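Local coordinates for protein tyrosyl-DNA phosphodiesterase 2 (Danio rerio, PDB 4F1H) that belongs to the endonuclease/exonuclease/phosphatase family, in the DNase I-like clan, and is modelled here with DNA and magnesium, at residues H116-K121 / T128-V133. Residues are numbered along the deposited sequence; the frame is centred on the assembly and turned at random. Where two conformers were deposited one is given.
Sequences HLESCK and TKQLRV. With nucleotides of chain A.
Gln130 reaches from helix 124-140 to Glu118 in the loop that precedes it, and its one amide group binds twice. Its OE1 accepts the backbone N-H of Glu118, the N lying 2.9 Å from OE1 and tilted 22° from the carbonyl plane. Its NE2 donates a hydrogen bond to Glu118 OE1 at 2.8 Å, nearly within the amide plane but above that of the carboxylate, the two planes standing 77° apart. Two bonds to one residue fix the rotation of the amide. Beyond CG the glutamine is extended, whereas Glu118 bends at its second torsion (chi2 83°), which turns the face of the carboxylate toward the amide nitrogen. Leu117 packs alongside, running past Gln130 in the opposite direction: its CD2 lies 3.8 Å from Gln130 CB, and its CD1 meets Leu131 CB at 4.1 Å.

The loop leaves strand 108-114 of a DNase I-like fold, and its far side faces the DNA strand, chain A. There His116 NE2 and Ser119 OG both donate to OP3 of DT1 of chain A, at 2.8 and 2.7 Å, the imidazole meeting this oxygen edge-on. Further along, Lys121 N bonds OP2 of DG2 of chain A, and its NZ OP2 of DC3 of chain A.

Behind the first shell, Thr92 and Gln93 N hold the Glu118 carboxylate, Glu126 takes a second bond from Gln130 NE2, and Arg96 bonds Ser119 OG.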
loop_
_atom_site.group_PDB
_atom_site.type_symbol
_atom_site.label_atom_id
_atom_site.label_comp_id
_atom_site.label_asym_id
_atom_site.label_seq_id
_atom_site.Cartn_x
_atom_site.Cartn_y
_atom_site.Cartn_z
ATOM N N HIS B 116 -16.790 7.473 1.640
ATOM C CA HIS B 116 -16.982 6.242 0.898
ATOM C C HIS B 116 -16.047 6.441 -0.288
ATOM O O HIS B 116 -16.401 7.167 -1.251
ATOM C CB HIS B 116 -18.449 6.190 0.476
ATOM C CG HIS B 116 -18.833 4.981 -0.312
ATOM N ND1 HIS B 116 -20.064 4.878 -0.923
ATOM C CD2 HIS B 116 -18.202 3.802 -0.521
ATOM C CE1 HIS B 116 -20.166 3.700 -1.515
ATOM N NE2 HIS B 116 -19.047 3.028 -1.296
ATOM N N LEU B 117 -14.827 5.892 -0.229
ATOM C CA LEU B 117 -13.862 6.187 -1.294
ATOM C C LEU B 117 -14.296 5.487 -2.580
ATOM O O LEU B 117 -15.021 4.486 -2.568
ATOM C CB LEU B 117 -12.433 5.704 -0.954
ATOM C CG LEU B 117 -11.792 6.310 0.304
ATOM C CD1 LEU B 117 -10.286 5.924 0.412
ATOM C CD2 LEU B 117 -11.925 7.832 0.372
ATOM N N GLU B 118 -13.869 6.072 -3.699
ATOM C CA GLU B 118 -14.316 5.652 -5.044
ATOM C C GLU B 118 -14.374 4.118 -5.153
ATOM O O GLU B 118 -13.406 3.417 -4.776
ATOM C CB GLU B 118 -13.302 6.177 -6.061
ATOM C CG GLU B 118 -13.888 6.399 -7.466
ATOM C CD GLU B 118 -14.588 7.735 -7.584
ATOM O OE1 GLU B 118 -14.855 8.398 -6.523
ATOM O OE2 GLU B 118 -14.867 8.163 -8.741
ATOM N N SER B 119 -15.498 3.621 -5.656
ATOM C CA SER B 119 -15.794 2.180 -5.698
ATOM C C SER B 119 -15.240 1.536 -6.978
ATOM O O SER B 119 -15.015 2.215 -8.002
ATOM C CB SER B 119 -17.304 1.942 -5.670
ATOM O OG SER B 119 -17.890 2.489 -4.474
ATOM N N CYS B 120 -15.029 0.221 -6.882
ATOM C CA CYS B 120 -14.640 -0.691 -7.974
ATOM C C CYS B 120 -13.146 -0.954 -8.052
ATOM O O CYS B 120 -12.307 -0.059 -7.894
ATOM C CB CYS B 120 -15.176 -0.262 -9.373
ATOM S SG CYS B 120 -16.966 0.054 -9.458
ATOM N N LYS B 121 -12.818 -2.215 -8.317
ATOM C CA LYS B 121 -11.427 -2.638 -8.300
ATOM C C LYS B 121 -10.605 -1.785 -9.244
ATOM O O LYS B 121 -9.469 -1.379 -8.910
ATOM C CB LYS B 121 -11.346 -4.105 -8.699
ATOM C CG LYS B 121 -9.910 -4.636 -8.736
ATOM C CD LYS B 121 -9.960 -6.200 -8.722
ATOM C CE LYS B 121 -8.531 -6.807 -8.838
ATOM N NZ LYS B 121 -8.545 -8.312 -8.643
ATOM N N THR B 128 -6.938 6.109 -4.616
ATOM C CA THR B 128 -5.741 6.447 -3.852
ATOM C C THR B 128 -5.509 7.974 -3.805
ATOM O O THR B 128 -5.002 8.483 -2.808
ATOM C CB THR B 128 -4.506 5.658 -4.319
ATOM O OG1 THR B 128 -4.345 5.846 -5.731
ATOM C CG2 THR B 128 -4.687 4.173 -4.019
ATOM N N LYS B 129 -5.910 8.714 -4.840
ATOM C CA LYS B 129 -5.863 10.191 -4.714
ATOM C C LYS B 129 -6.732 10.676 -3.551
ATOM O O LYS B 129 -6.343 11.579 -2.795
ATOM C CB LYS B 129 -6.333 10.877 -5.989
ATOM C CG LYS B 129 -5.464 10.585 -7.196
ATOM C CD LYS B 129 -6.012 11.352 -8.401
ATOM C CE LYS B 129 -5.291 10.937 -9.679
ATOM N NZ LYS B 129 -5.724 11.766 -10.842
ATOM N N GLN B 130 -7.902 10.057 -3.392
ATOM C CA GLN B 130 -8.782 10.396 -2.263
ATOM C C GLN B 130 -8.164 9.967 -0.952
ATOM O O GLN B 130 -8.210 10.701 0.024
ATOM C CB GLN B 130 -10.173 9.749 -2.468
ATOM C CG GLN B 130 -10.894 10.257 -3.699
ATOM C CD GLN B 130 -12.152 9.460 -3.994
ATOM O OE1 GLN B 130 -12.475 8.537 -3.243
ATOM N NE2 GLN B 130 -12.836 9.780 -5.090
ATOM N N LEU B 131 -7.566 8.768 -0.898
ATOM C CA LEU B 131 -6.913 8.342 0.324
ATOM C C LEU B 131 -5.835 9.345 0.725
ATOM O O LEU B 131 -5.690 9.673 1.907
ATOM C CB LEU B 131 -6.303 6.945 0.175
ATOM C CG LEU B 131 -5.447 6.512 1.351
ATOM C CD1 LEU B 131 -6.316 6.227 2.622
ATOM C CD2 LEU B 131 -4.764 5.209 0.909
ATOM N N ARG B 132 -5.091 9.871 -0.256
ATOM C CA ARG B 132 -4.072 10.866 0.114
ATOM C C ARG B 132 -4.682 12.094 0.783
ATOM O O ARG B 132 -4.123 12.595 1.776
ATOM C CB ARG B 132 -3.275 11.304 -1.120
ATOM C CG ARG B 132 -2.366 10.235 -1.646
ATOM C CD ARG B 132 -1.634 10.814 -2.859
ATOM N NE ARG B 132 -0.918 9.761 -3.562
ATOM C CZ ARG B 132 0.277 9.314 -3.195
ATOM N NH1 ARG B 132 0.890 9.849 -2.138
ATOM N NH2 ARG B 132 0.862 8.342 -3.891
ATOM N N VAL B 133 -5.835 12.545 0.284
ATOM C CA VAL B 133 -6.546 13.689 0.880
ATOM C C VAL B 133 -6.976 13.354 2.311
ATOM O O VAL B 133 -6.789 14.178 3.226
ATOM C CB VAL B 133 -7.749 14.136 0.030
ATOM C CG1 VAL B 133 -8.608 15.166 0.791
ATOM C CG2 VAL B 133 -7.273 14.717 -1.285
ATOM O OP3 DT A 1 -18.536 0.634 -2.668
ATOM P P DT A 1 -18.711 -0.776 -2.198
ATOM O OP1 DT A 1 -19.952 -1.071 -1.497
ATOM O OP2 DT A 1 -17.633 -1.185 -1.231
ATOM O "O5'" DT A 1 -18.504 -1.687 -3.478
ATOM C "C5'" DT A 1 -18.913 -3.062 -3.385
ATOM C "C4'" DT A 1 -18.658 -3.674 -4.747
ATOM O "O4'" DT A 1 -19.714 -3.181 -5.618
ATOM C "C3'" DT A 1 -17.322 -3.311 -5.406
ATOM O "O3'" DT A 1 -16.904 -4.409 -6.239
ATOM C "C2'" DT A 1 -17.679 -2.113 -6.282
ATOM C "C1'" DT A 1 -19.089 -2.500 -6.728
ATOM N N1 DT A 1 -19.925 -1.342 -7.161
ATOM C C2 DT A 1 -20.361 -1.315 -8.472
ATOM O O2 DT A 1 -20.076 -2.192 -9.302
ATOM N N3 DT A 1 -21.114 -0.214 -8.786
ATOM C C4 DT A 1 -21.491 0.835 -7.953
ATOM O O4 DT A 1 -22.195 1.778 -8.359
ATOM C C5 DT A 1 -20.992 0.722 -6.593
ATOM C C7 DT A 1 -21.280 1.799 -5.591
ATOM C C6 DT A 1 -20.247 -0.340 -6.250
ATOM P P DG A 2 -15.394 -4.529 -6.723
ATOM O OP1 DG A 2 -14.506 -3.972 -5.667
ATOM O OP2 DG A 2 -15.284 -4.048 -8.151
ATOM O "O5'" DG A 2 -15.186 -6.109 -6.868
ATOM C "C5'" DG A 2 -15.358 -6.896 -5.695
ATOM C "C4'" DG A 2 -14.420 -8.079 -5.833
ATOM O "O4'" DG A 2 -14.987 -9.006 -6.808
ATOM C "C3'" DG A 2 -12.997 -7.782 -6.279
ATOM O "O3'" DG A 2 -12.189 -8.509 -5.348
ATOM C "C2'" DG A 2 -12.920 -8.397 -7.680
ATOM C "C1'" DG A 2 -13.915 -9.545 -7.551
ATOM N N9 DG A 2 -14.508 -10.003 -8.801
ATOM C C8 DG A 2 -15.261 -9.273 -9.725
ATOM N N7 DG A 2 -15.667 -10.014 -10.754
ATOM C C5 DG A 2 -15.130 -11.296 -10.468
ATOM C C6 DG A 2 -15.199 -12.519 -11.197
ATOM O O6 DG A 2 -15.784 -12.717 -12.261
ATOM N N1 DG A 2 -14.533 -13.573 -10.569
ATOM C C2 DG A 2 -13.884 -13.452 -9.354
ATOM N N2 DG A 2 -13.279 -14.551 -8.866
ATOM N N3 DG A 2 -13.784 -12.310 -8.675
ATOM C C4 DG A 2 -14.450 -11.292 -9.274
ATOM P P DC A 3 -10.608 -8.234 -5.210
ATOM O OP1 DC A 3 -10.381 -6.789 -5.087
ATOM O OP2 DC A 3 -9.888 -9.014 -6.277
ATOM O "O5'" DC A 3 -10.295 -8.937 -3.820
ATOM C "C5'" DC A 3 -10.789 -10.292 -3.655
ATOM C "C4'" DC A 3 -10.339 -10.747 -2.292
ATOM O "O4'" DC A 3 -10.924 -12.064 -1.973
ATOM C "C3'" DC A 3 -8.829 -10.857 -2.121
ATOM O "O3'" DC A 3 -8.524 -10.211 -0.886
ATOM C "C2'" DC A 3 -8.599 -12.381 -2.101
ATOM C "C1'" DC A 3 -9.881 -12.871 -1.434
ATOM N N1 DC A 3 -10.307 -14.246 -1.800
ATOM C C2 DC A 3 -10.630 -15.128 -0.758
ATOM O O2 DC A 3 -10.509 -14.757 0.422
ATOM N N3 DC A 3 -11.047 -16.384 -1.091
ATOM C C4 DC A 3 -11.140 -16.728 -2.385
ATOM N N4 DC A 3 -11.553 -17.978 -2.656
ATOM C C5 DC A 3 -10.817 -15.831 -3.459
ATOM C C6 DC A 3 -10.415 -14.596 -3.119
#